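Local coordinates for protein CTP:phosphocholine Cytidylyltransferase (Streptococcus pneumoniae, PDB 1JYK) that catalyses the transfer of a cytidylyl group from CTP to phosphocholine, probably forming CDP-choline with release of pyrophosphate, at residues Gln241-Arg244 with Lys245-Ile249. Residues are numbered along the deposited sequence; the frame is centred on the assembly and turned at random.
Sequences QDYR and KLEEI
Residues 241-244 run into 245-249 as consecutive turns of the C-terminal helix 240-250, and four i to i+4 backbone hydrogen bonds join them, from Lys245 N to Gln241 O (3.0 Å), Leu246 N to Asp242 O, Glu247 N to Tyr243 O and Glu248 N to Arg244 O. The side-chain contact is an i, i+4 pairing of Tyr243 with Glu247. With CG of Tyr243 anti to its backbone nitrogen (chi1 166°), the ring projects outward from the helix, leaning toward the next turn, and offers a face to Glu247, whose CG lies 4.0 Å from the ring centroid in a CH-pi contact, displaced toward the rim. A bend at chi2 (-74°) then brings the Glu247 carboxylate over the hydroxyl end of the same face, its plane turned 58° from that of the ring, and OE1 sits 2.9 Å from Tyr243 OH, above the ring plane. The polar ends find their partners on strand 52-53 and just beyond it: Tyr243 OH donates to Gln52 O, and Glu247 OE2 accepts from Asn54 N. On another side of the helix, Lys245 CG lies 3.5 Å from Gln241 O. Leu246 is buried against Val53, Phe131 and Tyr235. The pair thus joins an apolar contact over the ring to polar bonds with backbone atoms, tying this surface helix to the segment around strand 52-53; the amide of Asn54 would help to stabilise a negative charge on Glu247.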
ATOM      1  N   GLN A 241       1.016 -12.194 -16.215  1.00 20.26           N
ATOM      2  CA  GLN A 241       1.788 -13.421 -16.062  1.00 20.68           C
ATOM      3  C   GLN A 241       1.853 -13.780 -14.580  1.00 19.49           C
ATOM      4  O   GLN A 241       1.710 -14.948 -14.211  1.00 18.93           O
ATOM      5  CB  GLN A 241       3.199 -13.231 -16.613  1.00 24.11           C
ATOM      6  CG  GLN A 241       3.291 -13.391 -18.125  1.00 28.69           C
ATOM      7  CD  GLN A 241       2.737 -12.194 -18.891  1.00 30.49           C
ATOM      8  OE1 GLN A 241       2.810 -11.049 -18.430  1.00 29.51           O
ATOM      9  NE2 GLN A 241       2.180 -12.459 -20.072  1.00 31.46           N
ATOM     10  N   ASP A 242       2.078 -12.773 -13.738  1.00 18.01           N
ATOM     11  CA  ASP A 242       2.135 -12.986 -12.294  1.00 18.68           C
ATOM     12  C   ASP A 242       0.777 -13.519 -11.866  1.00 18.90           C
ATOM     13  O   ASP A 242       0.677 -14.421 -11.036  1.00 18.54           O
ATOM     14  CB  ASP A 242       2.391 -11.670 -11.553  1.00 19.86           C
ATOM     15  CG  ASP A 242       3.834 -11.217 -11.637  1.00 22.12           C
ATOM     16  OD1 ASP A 242       4.695 -12.016 -12.050  1.00 22.15           O
ATOM     17  OD2 ASP A 242       4.103 -10.050 -11.287  1.00 22.41           O
ATOM     18  N   TYR A 243      -0.268 -12.933 -12.442  1.00 18.51           N
ATOM     19  CA  TYR A 243      -1.642 -13.315 -12.146  1.00 18.08           C
ATOM     20  C   TYR A 243      -1.905 -14.773 -12.510  1.00 18.02           C
ATOM     21  O   TYR A 243      -2.486 -15.530 -11.736  1.00 18.03           O
ATOM     22  CB  TYR A 243      -2.596 -12.402 -12.921  1.00 18.31           C
ATOM     23  CG  TYR A 243      -4.012 -12.906 -12.965  1.00 19.01           C
ATOM     24  CD1 TYR A 243      -4.879 -12.686 -11.898  1.00 20.05           C
ATOM     25  CD2 TYR A 243      -4.481 -13.620 -14.064  1.00 19.68           C
ATOM     26  CE1 TYR A 243      -6.183 -13.169 -11.921  1.00 20.77           C
ATOM     27  CE2 TYR A 243      -5.781 -14.107 -14.099  1.00 21.33           C
ATOM     28  CZ  TYR A 243      -6.624 -13.875 -13.021  1.00 21.60           C
ATOM     29  OH  TYR A 243      -7.910 -14.352 -13.048  1.00 26.51           O
ATOM     30  N   ARG A 244      -1.483 -15.165 -13.705  1.00 18.72           N
ATOM     31  CA  ARG A 244      -1.686 -16.532 -14.159  1.00 20.25           C
ATOM     32  C   ARG A 244      -0.960 -17.538 -13.262  1.00 20.61           C
ATOM     33  O   ARG A 244      -1.499 -18.594 -12.932  1.00 20.33           O
ATOM     34  CB  ARG A 244      -1.220 -16.665 -15.612  1.00 20.64           C
ATOM     35  CG  ARG A 244      -2.211 -16.071 -16.594  1.00 20.52           C
ATOM     36  CD  ARG A 244      -1.588 -15.745 -17.937  1.00 19.21           C
ATOM     37  NE  ARG A 244      -2.524 -15.003 -18.782  1.00 19.42           N
ATOM     38  CZ  ARG A 244      -2.184 -14.386 -19.912  1.00 22.53           C
ATOM     39  NH1 ARG A 244      -0.921 -14.423 -20.332  1.00 20.16           N
ATOM     40  NH2 ARG A 244      -3.097 -13.725 -20.615  1.00 19.75           N
ATOM     41  N   LYS A 245       0.262 -17.206 -12.866  1.00 21.09           N
ATOM     42  CA  LYS A 245       1.036 -18.090 -12.006  1.00 22.13           C
ATOM     43  C   LYS A 245       0.362 -18.265 -10.649  1.00 21.58           C
ATOM     44  O   LYS A 245       0.289 -19.374 -10.128  1.00 21.37           O
ATOM     45  CB  LYS A 245       2.450 -17.539 -11.833  1.00 23.86           C
ATOM     46  CG  LYS A 245       3.337 -17.826 -13.032  1.00 28.40           C
ATOM     47  CD  LYS A 245       4.589 -16.973 -13.053  1.00 33.10           C
ATOM     48  CE  LYS A 245       5.395 -17.253 -14.314  1.00 36.49           C
ATOM     49  NZ  LYS A 245       6.768 -16.677 -14.253  1.00 40.03           N
ATOM     50  N   LEU A 246      -0.133 -17.168 -10.081  1.00 20.74           N
ATOM     51  CA  LEU A 246      -0.802 -17.213  -8.785  1.00 20.38           C
ATOM     52  C   LEU A 246      -2.056 -18.076  -8.850  1.00 21.19           C
ATOM     53  O   LEU A 246      -2.347 -18.837  -7.930  1.00 20.39           O
ATOM     54  CB  LEU A 246      -1.195 -15.803  -8.329  1.00 19.91           C
ATOM     55  CG  LEU A 246      -2.048 -15.733  -7.056  1.00 20.08           C
ATOM     56  CD1 LEU A 246      -1.278 -16.338  -5.883  1.00 19.98           C
ATOM     57  CD2 LEU A 246      -2.414 -14.280  -6.763  1.00 19.99           C
ATOM     58  N   GLU A 247      -2.805 -17.942  -9.938  1.00 21.44           N
ATOM     59  CA  GLU A 247      -4.025 -18.714 -10.103  1.00 23.75           C
ATOM     60  C   GLU A 247      -3.681 -20.194 -10.040  1.00 24.85           C
ATOM     61  O   GLU A 247      -4.380 -20.975  -9.399  1.00 25.24           O
ATOM     62  CB  GLU A 247      -4.689 -18.379 -11.443  1.00 24.04           C
ATOM     63  CG  GLU A 247      -5.459 -17.060 -11.436  1.00 26.01           C
ATOM     64  CD  GLU A 247      -6.783 -17.138 -10.677  1.00 27.67           C
ATOM     65  OE1 GLU A 247      -7.804 -16.666 -11.222  1.00 29.13           O
ATOM     66  OE2 GLU A 247      -6.810 -17.661  -9.542  1.00 28.50           O
ATOM     67  N   GLU A 248      -2.592 -20.567 -10.704  1.00 27.34           N
ATOM     68  CA  GLU A 248      -2.144 -21.954 -10.722  1.00 30.66           C
ATOM     69  C   GLU A 248      -1.803 -22.404  -9.307  1.00 30.33           C
ATOM     70  O   GLU A 248      -2.126 -23.520  -8.898  1.00 30.51           O
ATOM     71  CB  GLU A 248      -0.916 -22.103 -11.627  1.00 34.28           C
ATOM     72  CG  GLU A 248      -0.680 -23.517 -12.160  1.00 43.34           C
ATOM     73  CD  GLU A 248      -1.975 -24.301 -12.384  1.00 48.66           C
ATOM     74  OE1 GLU A 248      -2.900 -23.759 -13.033  1.00 50.85           O
ATOM     75  OE2 GLU A 248      -2.065 -25.460 -11.910  1.00 51.93           O
ATOM     76  N   ILE A 249      -1.147 -21.526  -8.557  1.00 29.54           N
ATOM     77  CA  ILE A 249      -0.780 -21.837  -7.189  1.00 28.20           C
ATOM     78  C   ILE A 249      -2.033 -22.014  -6.339  1.00 29.18           C
ATOM     79  O   ILE A 249      -2.168 -23.003  -5.618  1.00 30.26           O
ATOM     80  CB  ILE A 249       0.091 -20.726  -6.582  1.00 26.17           C
ATOM     81  CG1 ILE A 249       1.443 -20.697  -7.288  1.00 24.19           C
ATOM     82  CG2 ILE A 249       0.288 -20.966  -5.092  1.00 25.74           C
ATOM     83  CD1 ILE A 249       2.285 -19.493  -6.951  1.00 23.87           C
TER